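Local coordinates for protein sulfatase (Bacteroides fragilis CAG:558, PDB 6USS) that binds calcium and probably hydrolyses aryl sulfate esters, as a gut bacterial member of the sulfatase family of the alkaline phosphatase clan, at residues C88-C93 and K165-G169; S94-N100 and I380-Y384; S232-T236 and K297-L302; R271-Y276 and A289-G294; G439-T443 and Y453-N457. The protein carries 1 engineered substitution. All blocks are in the same frame, centred on the assembly; numbering follows the deposited sequence.

Contact 1 (C88-C93 and K165-G169); sequences CSPTRC and KAHFG. Engineered in segment 88-93: C88 (natural residue Ser). With CA (calcium ion), chain C.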
# COMPACT_ATOMS: atom_id res chain seq x y z
N CYS A 88 8.20 21.70 8.67
CA CYS A 88 7.34 20.64 8.12
C CYS A 88 7.59 19.28 8.78
O CYS A 88 6.65 18.57 9.14
CB CYS A 88 7.55 20.49 6.62
SG CYS A 88 7.50 22.02 5.65
N SER A 89 8.86 18.89 8.92
CA SER A 89 9.14 17.50 9.28
C SER A 89 8.72 17.16 10.71
O SER A 89 8.02 16.14 10.89
CB SER A 89 10.62 17.18 9.01
OG SER A 89 10.85 16.99 7.63
N PRO A 90 9.09 17.93 11.75
CA PRO A 90 8.59 17.57 13.09
C PRO A 90 7.08 17.57 13.19
O PRO A 90 6.51 16.72 13.88
CB PRO A 90 9.23 18.62 14.00
CG PRO A 90 9.60 19.74 13.11
CD PRO A 90 10.02 19.07 11.82
N THR A 91 6.41 18.50 12.50
CA THR A 91 4.95 18.55 12.58
C THR A 91 4.32 17.31 11.95
O THR A 91 3.47 16.65 12.55
CB THR A 91 4.43 19.82 11.93
OG1 THR A 91 4.85 20.95 12.70
CG2 THR A 91 2.90 19.80 11.85
N ARG A 92 4.75 16.97 10.73
CA ARG A 92 4.09 15.88 10.02
C ARG A 92 4.37 14.54 10.69
O ARG A 92 3.46 13.70 10.80
CB ARG A 92 4.51 15.90 8.54
CG ARG A 92 3.71 16.93 7.71
CD ARG A 92 4.48 17.49 6.53
NE ARG A 92 3.98 18.80 6.12
CZ ARG A 92 2.89 19.00 5.38
NH1 ARG A 92 2.17 17.96 4.97
NH2 ARG A 92 2.51 20.24 5.05
N CYS A 93 5.60 14.32 11.17
CA CYS A 93 5.93 13.08 11.87
C CYS A 93 5.19 12.96 13.21
O CYS A 93 4.81 11.86 13.61
CB CYS A 93 7.44 13.00 12.10
SG CYS A 93 8.36 12.73 10.59
N LYS A 165 1.66 16.16 -0.36
CA LYS A 165 2.95 16.14 0.34
C LYS A 165 2.93 15.12 1.47
O LYS A 165 2.14 15.23 2.41
CB LYS A 165 3.27 17.53 0.88
CG LYS A 165 4.28 17.54 2.00
CD LYS A 165 4.98 18.89 2.06
CE LYS A 165 5.76 19.05 3.35
NZ LYS A 165 6.24 20.44 3.50
N ALA A 166 3.82 14.13 1.39
CA ALA A 166 3.94 13.14 2.47
C ALA A 166 5.07 13.56 3.40
O ALA A 166 4.82 13.97 4.54
CB ALA A 166 4.16 11.74 1.89
N HIS A 167 6.31 13.48 2.93
CA HIS A 167 7.45 14.03 3.66
C HIS A 167 7.59 13.38 5.05
O HIS A 167 7.77 14.05 6.06
CB HIS A 167 7.29 15.55 3.75
CG HIS A 167 8.55 16.29 4.12
ND1 HIS A 167 8.53 17.55 4.69
CD2 HIS A 167 9.85 15.95 4.00
CE1 HIS A 167 9.78 17.95 4.90
NE2 HIS A 167 10.59 17.00 4.49
N PHE A 168 7.47 12.05 5.09
CA PHE A 168 7.54 11.28 6.34
C PHE A 168 8.88 10.61 6.55
O PHE A 168 9.25 10.34 7.71
CB PHE A 168 6.47 10.18 6.38
CG PHE A 168 5.05 10.67 6.41
CD1 PHE A 168 4.63 11.59 7.37
CD2 PHE A 168 4.12 10.20 5.48
CE1 PHE A 168 3.30 12.04 7.40
CE2 PHE A 168 2.79 10.64 5.50
CZ PHE A 168 2.38 11.56 6.45
N GLY A 169 9.59 10.27 5.48
CA GLY A 169 10.86 9.59 5.58
C GLY A 169 11.81 10.09 4.51
O GLY A 169 11.40 10.59 3.47
CA CA C . 5.72 23.13 6.06
O HOH W 1 10.00 14.38 7.69
O HOH W 2 2.37 15.28 5.02

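Contact 2 (S94-N100 and I380-Y384); sequences SLITGTN and IEDFY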
# COMPACT_ATOMS: atom_id res chain seq x y z
N SER A 94 4.97 14.08 13.90
CA SER A 94 4.16 14.05 15.11
C SER A 94 2.72 13.67 14.80
O SER A 94 2.09 12.92 15.56
CB SER A 94 4.23 15.40 15.81
OG SER A 94 5.52 15.61 16.39
N LEU A 95 2.16 14.20 13.70
CA LEU A 95 0.81 13.86 13.29
C LEU A 95 0.67 12.36 13.05
O LEU A 95 -0.25 11.72 13.56
CB LEU A 95 0.45 14.61 12.01
CG LEU A 95 -0.73 14.00 11.24
CD1 LEU A 95 -2.05 14.36 11.91
CD2 LEU A 95 -0.72 14.44 9.79
N ILE A 96 1.60 11.80 12.28
CA ILE A 96 1.51 10.41 11.84
C ILE A 96 1.89 9.42 12.95
O ILE A 96 1.49 8.25 12.89
CB ILE A 96 2.38 10.25 10.58
CG1 ILE A 96 1.75 9.23 9.63
CG2 ILE A 96 3.81 9.87 10.93
CD1 ILE A 96 0.45 9.71 8.99
N THR A 97 2.62 9.87 13.98
CA THR A 97 3.07 8.99 15.04
C THR A 97 2.47 9.31 16.40
O THR A 97 2.70 8.56 17.34
CB THR A 97 4.60 9.02 15.19
OG1 THR A 97 5.01 10.31 15.68
CG2 THR A 97 5.32 8.70 13.87
N GLY A 98 1.75 10.43 16.54
CA GLY A 98 1.20 10.77 17.84
C GLY A 98 2.22 11.10 18.90
O GLY A 98 1.90 11.09 20.09
N THR A 99 3.44 11.41 18.48
CA THR A 99 4.59 11.62 19.33
C THR A 99 4.95 13.10 19.29
O THR A 99 4.86 13.73 18.23
CB THR A 99 5.76 10.74 18.83
OG1 THR A 99 5.61 9.40 19.32
CG2 THR A 99 7.08 11.26 19.27
N ASN A 100 5.32 13.66 20.44
CA ASN A 100 5.89 15.01 20.46
C ASN A 100 7.25 15.03 19.75
O ASN A 100 8.01 14.05 19.82
CB ASN A 100 6.04 15.51 21.90
CG ASN A 100 6.71 16.89 21.97
OD1 ASN A 100 7.90 16.99 22.23
ND2 ASN A 100 5.94 17.95 21.74
N ILE A 380 -0.22 19.45 17.53
CA ILE A 380 -0.40 18.57 16.37
C ILE A 380 -0.40 17.08 16.75
O ILE A 380 -1.21 16.31 16.22
CB ILE A 380 0.67 18.90 15.30
CG1 ILE A 380 0.54 17.99 14.08
CG2 ILE A 380 2.08 18.82 15.88
CD1 ILE A 380 -0.70 18.21 13.29
N GLU A 381 0.48 16.64 17.66
CA GLU A 381 0.46 15.22 18.03
C GLU A 381 -0.89 14.78 18.59
O GLU A 381 -1.17 13.58 18.60
CB GLU A 381 1.55 14.87 19.05
CG GLU A 381 1.47 15.63 20.35
CD GLU A 381 2.58 16.69 20.44
OE1 GLU A 381 3.12 16.88 21.56
OE2 GLU A 381 2.90 17.32 19.40
N ASP A 382 -1.73 15.72 19.05
CA ASP A 382 -3.07 15.39 19.52
C ASP A 382 -3.98 14.88 18.40
O ASP A 382 -4.95 14.15 18.67
CB ASP A 382 -3.73 16.60 20.18
CG ASP A 382 -2.91 17.19 21.31
OD1 ASP A 382 -2.02 16.49 21.85
OD2 ASP A 382 -3.15 18.37 21.65
N PHE A 383 -3.71 15.29 17.15
CA PHE A 383 -4.50 14.83 16.00
C PHE A 383 -4.55 13.30 15.93
O PHE A 383 -5.56 12.73 15.48
CB PHE A 383 -3.92 15.39 14.69
CG PHE A 383 -4.30 16.82 14.40
CD1 PHE A 383 -4.06 17.83 15.32
CD2 PHE A 383 -4.87 17.16 13.18
CE1 PHE A 383 -4.40 19.17 15.03
CE2 PHE A 383 -5.21 18.48 12.88
CZ PHE A 383 -4.98 19.49 13.81
N TYR A 384 -3.47 12.63 16.37
CA TYR A 384 -3.40 11.17 16.27
C TYR A 384 -4.44 10.47 17.14
O TYR A 384 -5.31 9.76 16.59
CB TYR A 384 -1.97 10.72 16.57
CG TYR A 384 -1.62 9.26 16.50
CD1 TYR A 384 -2.14 8.34 17.40
CD2 TYR A 384 -0.68 8.81 15.58
CE1 TYR A 384 -1.77 7.01 17.36
CE2 TYR A 384 -0.28 7.50 15.53
CZ TYR A 384 -0.83 6.60 16.42
OH TYR A 384 -0.44 5.28 16.36
O HOH W 3 5.35 17.96 18.72

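Contact 3 (S232-T236 and K297-L302); sequences SEALT and KSLGDL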
# COMPACT_ATOMS: atom_id res chain seq x y z
N SER A 232 -2.13 22.31 -7.48
CA SER A 232 -3.24 22.22 -6.53
C SER A 232 -4.53 21.78 -7.20
O SER A 232 -5.37 21.13 -6.56
CB SER A 232 -3.46 23.57 -5.83
OG SER A 232 -2.22 24.16 -5.48
N GLU A 233 -4.71 22.16 -8.47
CA GLU A 233 -5.87 21.69 -9.23
C GLU A 233 -5.72 20.21 -9.58
O GLU A 233 -6.65 19.42 -9.39
CB GLU A 233 -6.04 22.53 -10.51
CG GLU A 233 -7.29 22.23 -11.36
CD GLU A 233 -8.60 22.36 -10.58
OE1 GLU A 233 -8.70 23.22 -9.67
OE2 GLU A 233 -9.55 21.60 -10.88
N ALA A 234 -4.53 19.82 -10.06
CA ALA A 234 -4.27 18.42 -10.37
C ALA A 234 -4.50 17.54 -9.15
O ALA A 234 -5.10 16.47 -9.24
CB ALA A 234 -2.83 18.25 -10.87
N LEU A 235 -4.02 17.99 -7.99
CA LEU A 235 -4.19 17.20 -6.77
C LEU A 235 -5.67 17.03 -6.44
O LEU A 235 -6.10 15.94 -6.05
CB LEU A 235 -3.44 17.85 -5.61
CG LEU A 235 -1.92 17.85 -5.71
CD1 LEU A 235 -1.26 18.48 -4.48
CD2 LEU A 235 -1.43 16.41 -5.93
N THR A 236 -6.45 18.10 -6.60
CA THR A 236 -7.88 18.02 -6.31
C THR A 236 -8.60 17.06 -7.26
O THR A 236 -9.44 16.27 -6.83
CB THR A 236 -8.51 19.41 -6.38
OG1 THR A 236 -7.71 20.32 -5.60
CG2 THR A 236 -9.91 19.38 -5.82
N LYS A 297 -9.88 26.91 -3.27
CA LYS A 297 -10.72 26.33 -4.31
C LYS A 297 -10.74 24.82 -4.19
O LYS A 297 -11.78 24.18 -4.39
CB LYS A 297 -10.23 26.74 -5.69
CG LYS A 297 -10.98 26.08 -6.84
CD LYS A 297 -10.29 26.36 -8.18
CE LYS A 297 -11.04 25.76 -9.37
NZ LYS A 297 -11.19 24.29 -9.31
N SER A 298 -9.58 24.23 -3.86
CA SER A 298 -9.52 22.80 -3.63
C SER A 298 -10.44 22.39 -2.47
O SER A 298 -11.19 21.40 -2.58
CB SER A 298 -8.07 22.39 -3.37
OG SER A 298 -7.95 21.03 -2.97
N LEU A 299 -10.40 23.14 -1.36
CA LEU A 299 -11.27 22.83 -0.23
C LEU A 299 -12.73 22.88 -0.64
O LEU A 299 -13.52 21.99 -0.32
CB LEU A 299 -11.02 23.81 0.92
CG LEU A 299 -11.91 23.64 2.17
CD1 LEU A 299 -11.51 22.43 3.01
CD2 LEU A 299 -11.88 24.89 3.00
N GLY A 300 -13.11 23.94 -1.36
CA GLY A 300 -14.47 24.02 -1.87
C GLY A 300 -14.83 22.84 -2.76
O GLY A 300 -15.94 22.31 -2.68
N ASP A 301 -13.90 22.41 -3.62
CA ASP A 301 -14.20 21.36 -4.58
C ASP A 301 -14.48 20.03 -3.88
O ASP A 301 -15.39 19.29 -4.28
CB ASP A 301 -13.06 21.19 -5.59
CG ASP A 301 -12.93 22.38 -6.54
OD1 ASP A 301 -13.91 23.13 -6.72
OD2 ASP A 301 -11.84 22.53 -7.14
N LEU A 302 -13.70 19.70 -2.85
CA LEU A 302 -14.00 18.52 -2.05
C LEU A 302 -15.31 18.69 -1.27
O LEU A 302 -16.10 17.74 -1.16
CB LEU A 302 -12.83 18.21 -1.10
CG LEU A 302 -11.50 17.97 -1.80
CD1 LEU A 302 -10.33 17.89 -0.81
CD2 LEU A 302 -11.59 16.72 -2.68
O HOH W 4 -8.99 22.87 -7.06
O HOH W 5 -11.33 20.66 -8.71

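Contact 4 (R271-Y276 and A289-G294); sequences RFYQKY and AALIEG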
# COMPACT_ATOMS: atom_id res chain seq x y z
N ARG A 271 -5.17 31.85 -12.84
CA ARG A 271 -6.59 31.89 -12.48
C ARG A 271 -6.92 33.04 -11.54
O ARG A 271 -8.04 33.55 -11.54
CB ARG A 271 -7.00 30.57 -11.84
CG ARG A 271 -6.84 29.39 -12.76
CD ARG A 271 -7.33 28.11 -12.11
NE ARG A 271 -6.42 27.67 -11.05
CZ ARG A 271 -6.67 26.65 -10.24
NH1 ARG A 271 -7.80 25.95 -10.37
NH2 ARG A 271 -5.80 26.32 -9.31
N PHE A 272 -5.97 33.47 -10.72
CA PHE A 272 -6.27 34.47 -9.71
C PHE A 272 -5.29 35.63 -9.67
O PHE A 272 -5.58 36.64 -9.03
CB PHE A 272 -6.33 33.82 -8.32
CG PHE A 272 -6.97 32.46 -8.33
CD1 PHE A 272 -8.35 32.33 -8.50
CD2 PHE A 272 -6.21 31.32 -8.16
CE1 PHE A 272 -8.95 31.07 -8.50
CE2 PHE A 272 -6.80 30.06 -8.16
CZ PHE A 272 -8.17 29.94 -8.32
N TYR A 273 -4.14 35.50 -10.34
CA TYR A 273 -3.05 36.43 -10.11
C TYR A 273 -3.46 37.87 -10.42
O TYR A 273 -3.34 38.75 -9.56
CB TYR A 273 -1.85 36.02 -10.95
CG TYR A 273 -0.73 37.00 -10.90
CD1 TYR A 273 0.12 37.06 -9.80
CD2 TYR A 273 -0.52 37.88 -11.95
CE1 TYR A 273 1.16 37.97 -9.76
CE2 TYR A 273 0.52 38.78 -11.92
CZ TYR A 273 1.35 38.83 -10.82
OH TYR A 273 2.38 39.73 -10.81
N GLN A 274 -3.98 38.11 -11.63
CA GLN A 274 -4.26 39.48 -12.05
C GLN A 274 -5.32 40.14 -11.18
O GLN A 274 -5.28 41.36 -10.98
CB GLN A 274 -4.70 39.50 -13.52
CG GLN A 274 -4.77 40.90 -14.13
CD GLN A 274 -3.45 41.65 -14.00
OE1 GLN A 274 -2.38 41.13 -14.34
NE2 GLN A 274 -3.52 42.87 -13.49
N LYS A 275 -6.26 39.36 -10.64
CA LYS A 275 -7.26 39.95 -9.76
C LYS A 275 -6.61 40.66 -8.58
O LYS A 275 -7.00 41.78 -8.22
CB LYS A 275 -8.24 38.88 -9.29
CG LYS A 275 -9.26 39.41 -8.27
CD LYS A 275 -10.22 38.32 -7.79
CE LYS A 275 -9.49 37.15 -7.16
NZ LYS A 275 -10.48 36.17 -6.58
N TYR A 276 -5.59 40.05 -7.97
CA TYR A 276 -4.95 40.68 -6.82
C TYR A 276 -4.08 41.86 -7.23
O TYR A 276 -3.98 42.84 -6.49
CB TYR A 276 -4.14 39.64 -6.03
CG TYR A 276 -5.04 38.63 -5.38
CD1 TYR A 276 -5.78 38.97 -4.25
CD2 TYR A 276 -5.18 37.34 -5.90
CE1 TYR A 276 -6.62 38.06 -3.65
CE2 TYR A 276 -6.04 36.41 -5.29
CZ TYR A 276 -6.76 36.79 -4.17
OH TYR A 276 -7.61 35.91 -3.54
N ALA A 289 -1.29 35.56 -2.52
CA ALA A 289 -2.75 35.54 -2.44
C ALA A 289 -3.36 34.52 -3.40
O ALA A 289 -4.34 33.85 -3.06
CB ALA A 289 -3.31 36.93 -2.74
N ALA A 290 -2.77 34.40 -4.59
CA ALA A 290 -3.29 33.46 -5.58
C ALA A 290 -3.05 32.01 -5.16
O ALA A 290 -3.90 31.15 -5.39
CB ALA A 290 -2.68 33.76 -6.94
N LEU A 291 -1.90 31.73 -4.52
CA LEU A 291 -1.69 30.39 -3.96
C LEU A 291 -2.73 30.09 -2.89
O LEU A 291 -3.28 28.98 -2.84
CB LEU A 291 -0.29 30.27 -3.36
CG LEU A 291 0.87 30.19 -4.33
CD1 LEU A 291 2.15 29.63 -3.65
CD2 LEU A 291 0.45 29.37 -5.53
N ILE A 292 -3.02 31.07 -2.03
CA ILE A 292 -3.98 30.90 -0.95
C ILE A 292 -5.36 30.59 -1.52
O ILE A 292 -6.08 29.73 -1.00
CB ILE A 292 -3.99 32.14 -0.04
CG1 ILE A 292 -2.75 32.16 0.86
CG2 ILE A 292 -5.27 32.23 0.76
CD1 ILE A 292 -2.45 33.52 1.47
N GLU A 293 -5.73 31.26 -2.60
CA GLU A 293 -7.08 31.09 -3.12
C GLU A 293 -7.24 29.77 -3.86
O GLU A 293 -8.32 29.18 -3.83
CB GLU A 293 -7.46 32.26 -4.04
CG GLU A 293 -8.99 32.37 -4.22
CD GLU A 293 -9.44 33.36 -5.30
OE1 GLU A 293 -8.68 34.28 -5.66
OE2 GLU A 293 -10.59 33.21 -5.78
N GLY A 294 -6.19 29.30 -4.52
CA GLY A 294 -6.27 28.02 -5.20
C GLY A 294 -6.31 26.86 -4.21
O GLY A 294 -6.97 25.85 -4.46
O HOH W 6 -7.01 24.76 -7.07
O HOH W 7 -6.28 34.93 -1.35

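Contact 5 (G439-T443 and Y453-N457); sequences GPTCT and YYYEN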
# COMPACT_ATOMS: atom_id res chain seq x y z
N GLY A 439 16.45 29.76 15.48
CA GLY A 439 17.69 29.26 16.02
C GLY A 439 17.43 28.05 16.89
O GLY A 439 16.28 27.64 17.09
N PRO A 440 18.49 27.45 17.44
CA PRO A 440 18.30 26.29 18.34
C PRO A 440 17.60 26.68 19.64
O PRO A 440 18.13 27.45 20.44
CB PRO A 440 19.74 25.81 18.61
CG PRO A 440 20.64 26.67 17.75
CD PRO A 440 19.89 27.88 17.35
N THR A 441 16.41 26.12 19.86
CA THR A 441 15.59 26.48 21.01
C THR A 441 14.83 25.26 21.50
O THR A 441 14.62 24.29 20.77
CB THR A 441 14.56 27.56 20.66
OG1 THR A 441 13.75 27.10 19.56
CG2 THR A 441 15.23 28.88 20.29
N CYS A 442 14.39 25.33 22.75
CA CYS A 442 13.24 24.57 23.20
C CYS A 442 12.27 25.52 23.87
O CYS A 442 12.66 26.57 24.38
CB CYS A 442 13.63 23.43 24.16
SG CYS A 442 14.88 23.95 25.32
N THR A 443 11.01 25.14 23.87
CA THR A 443 9.93 25.99 24.32
C THR A 443 8.95 25.17 25.13
O THR A 443 8.63 24.03 24.76
CB THR A 443 9.21 26.60 23.11
OG1 THR A 443 10.15 27.33 22.33
CG2 THR A 443 8.12 27.55 23.57
N TYR A 453 13.83 29.01 25.44
CA TYR A 453 15.23 28.94 25.84
C TYR A 453 16.10 28.78 24.61
O TYR A 453 15.79 27.96 23.73
CB TYR A 453 15.45 27.76 26.78
CG TYR A 453 16.90 27.42 27.01
CD1 TYR A 453 17.74 28.27 27.73
CD2 TYR A 453 17.43 26.21 26.54
CE1 TYR A 453 19.08 27.94 27.96
CE2 TYR A 453 18.77 25.87 26.78
CZ TYR A 453 19.59 26.73 27.49
OH TYR A 453 20.91 26.41 27.73
N TYR A 454 17.17 29.55 24.54
CA TYR A 454 18.03 29.59 23.36
C TYR A 454 19.33 28.86 23.68
O TYR A 454 20.12 29.32 24.51
CB TYR A 454 18.29 31.03 22.93
CG TYR A 454 17.07 31.77 22.41
CD1 TYR A 454 16.11 32.26 23.29
CD2 TYR A 454 16.88 31.97 21.04
CE1 TYR A 454 15.00 32.94 22.84
CE2 TYR A 454 15.76 32.67 20.57
CZ TYR A 454 14.83 33.16 21.48
OH TYR A 454 13.71 33.85 21.04
N TYR A 455 19.54 27.72 23.00
CA TYR A 455 20.73 26.91 23.22
C TYR A 455 22.00 27.69 22.95
O TYR A 455 23.03 27.42 23.57
CB TYR A 455 20.71 25.68 22.32
CG TYR A 455 19.73 24.61 22.71
CD1 TYR A 455 19.98 23.79 23.79
CD2 TYR A 455 18.57 24.40 21.98
CE1 TYR A 455 19.11 22.79 24.15
CE2 TYR A 455 17.68 23.39 22.34
CZ TYR A 455 17.97 22.59 23.42
OH TYR A 455 17.13 21.59 23.81
N GLU A 456 21.96 28.64 22.01
CA GLU A 456 23.21 29.22 21.52
C GLU A 456 23.88 30.09 22.58
O GLU A 456 25.12 30.14 22.64
CB GLU A 456 22.99 30.00 20.22
CG GLU A 456 24.26 30.15 19.37
CD GLU A 456 24.09 31.03 18.12
OE1 GLU A 456 22.97 31.08 17.56
OE2 GLU A 456 25.10 31.65 17.68
N ASN A 457 23.10 30.77 23.43
CA ASN A 457 23.71 31.59 24.47
C ASN A 457 22.97 31.54 25.79
O ASN A 457 23.23 32.38 26.65
CB ASN A 457 23.81 33.04 24.00
CG ASN A 457 22.44 33.67 23.75
OD1 ASN A 457 21.42 32.97 23.76
ND2 ASN A 457 22.41 34.98 23.54
O HOH W 8 19.86 29.50 20.21

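Contact 1 (C88-C93 and K165-G169)
The loop after strand 159-164 packs on helix 88-97. The K165 side chain lays CE over one face of the R92 guanidinium, 3.3 Å from NE, bringing two cations together; R92 reaches D322, and K165 NZ has a salt bridge to D42 and a hydrogen bond to G193 O, which probably offsets the repulsion. A water accepts from R92 NH1 (2.7 Å) and donates to K165 O (2.6 Å) and A166 O (2.8 Å). H167 brings its ring against S89, whose OG lies over one face, 3.1 Å from CE1; T110 bonds to both, N to S89 OG and O to H167 NE2. A second water joins S89 OG (2.7 Å) to H167 O (2.8 Å). F168 CE1 meets R92 O edge-on at 3.8 Å. The engineered C88 binds calcium through SG at 2.1 Å, beside D42, D43, D322 and N323. The natural serine is predicted to mature to formylglycine, so K165, H167 and R92 probably help to line the sulfate pocket, as in related sulfatases.

Contact 2 (S94-N100 and I380-Y384)
Helix 88-97 ends against the start of helix 383-390, and the backbones come closest at G98 and E381, CA to CA 4.5 Å. G98 leaves the helix with positive phi, and a CB there would clash with Y384 CG. Y384 CD2 is 3.1 Å from G98 N and 3.3 Å from T97 C, while the carbonyl O atoms of L95 and I96 meet the ring edge and T97 O lies over one face. The Y384 hydroxyl bonds to T147 O. This is the C-terminal end of the helix whose N-terminus carries the engineered C88, where the natural serine is predicted to become the catalytic formylglycine, packed against a later helix of the alpha/beta fold. L95 CD1 touches F383 CB at 3.5 Å and L95 CB meets I380 CG1 at 4.0 Å, with F383 continuing onto strand 315-321. Past the helix end, N100 ND2 donates to E381 OE1 (3.0 Å) and to Y424 O, while E381 OE2 accepts from a water at 2.6 Å that reaches S94 OG only weakly, at 3.3 Å.

Contact 3 (S232-T236 and K297-L302)
E233 OE1 and D301 OD2 are both heavily used acceptors between these two helices. E233 OE1 takes a hydrogen bond from K297 NZ at 2.7 Å, as part of a salt bridge, and forms a further salt bridge with R271. K297 NZ also donates to D301 OD2 one turn along its own helix (2.9 Å), so a single ammonium group joins two carboxylates whose nearest oxygens, E233 OE1 and D301 OD2, stand 4.1 Å apart. A water lies 2.6 Å from E233 OE1 and 2.9 Å from D301 OD2, with more acceptors in reach than it has protons. A second water donates to E233 OE2 (3.0 Å) and D301 OD2 (2.5 Å), adding to this salt-bridge network. The helices run nearly parallel, with 16° between the directions of the two short segments and their axes 9.8 Å apart; both pack against the central sheet of the alpha/beta sulfatase fold, L235, S298 and L302 touching M257 of strand 253-258, and S298 and L302 also F39 of strand 35-41. Deeper in the interface, T236 OG1 donates to S232 O at 2.7 Å and accepts from the first water at 3.2 Å. S298 OG lies 2.7 Å from T236 OG1, and H259 NE2 is another hydrogen-bonding partner of the S298 hydroxyl. The apolar part is small: T236 CG2 rests 3.6 Å from D301 CB and 4.4 Å from L302 CD2.

Contact 4 (R271-Y276 and A289-G294)
This is the packing of a helix start and the residues before it on a second helix, with a charged edge: the residues leading into helix 273-279, and its first turn, fold back against the early turns of the long helix 283-308, away from the calcium site. The backbones approach to 5.2 Å between the CA atoms of F272 and A290. F272, at the N-cap position, has its CA-to-CB bond directed toward helix 283-308: its CB meets A290 CB at 3.9 Å, its ring has E293 CB over one face, and CE2 lies 3.6 Å from G294 CA. One turn later Y276 lays its ring over A289, whose CB stands 3.4 Å from the ring centroid and 5° off the normal, a CH-pi contact over the ring face. Y276 OH donates to E293 OE1 (2.9 Å) and accepts from a water that also donates to A289 O (2.8 Å). K275 NZ forms a salt bridge to the same oxygen, E293 OE1, at 2.8 Å, with a weak bond to OE2 at 3.1 Å. At the other end a water links R271 NH2 (3.0 Å) to G294 O (2.8 Å), while R271 has acidic partners in D269 and E233. The E293 carboxylate thus receives both a phenol and an ammonium group, its charge at least partly offset by K275, which E65 shares, while small alanines and a glycine let the aromatic rings come close.

Contact 5 (G439-T443 and Y453-N457)
A beta hairpin in the four-stranded antiparallel C-terminal sheet provides this contact, at the end far from its turn, where strand 441-446 begins and strand 449-454 finishes. C442 and Y453 form a hydrogen-bonded pair, C442 N to Y453 O at 3.1 Å and Y453 N to C442 O at 2.9 Å. T441 and Y454 follow as a non-hydrogen-bonded pair, CA to CA 4.6 Å, and Y455 N continues the pattern to P440 O (2.9 Å). The same carbonyl takes a water (2.7 Å) that accepts from E456 N (2.9 Å). On one face T441 CG2 sits over the Y454 ring, 4.0 Å from its centroid, in a CH-pi contact. On the other, C442 SG makes two Cys sulfur-aromatic contacts, at the Y453 ring edge, 3.6 Å from CD2, and 4.6 Å from the Y455 centroid. P440 CB packs on Y455 CB at 3.8 Å. Strand 422-427 pairs with strand 441-446 on the edge away from strand 449-454, and L490 and L494 of helix 480-496 cover the face that carries C442.

Contacts 1 and 2 share helix 88-97, with centres 11 Å apart: contact 1 holds its calcium-binding N-terminal end and contact 2 its far end. They touch through F168 CZ and I96 CD1 (3.7 Å) and through T91 O and I380 CG1 (3.6 Å). Contacts 3 and 4 form a second pair, 14 Å between centres, along helix 283-308, with contact 4 nested in the loop closed by contact 3; R271 NH1 bridges them by a salt bridge to E233 OE1 (3.0 Å). Contact 3 comes within about 6 Å of contact 1 at the nearest atoms, without touching. Contact 5, in the C-terminal sheet, stands about 22 Å from contact 1 and 39 Å from contact 3, centre to centre.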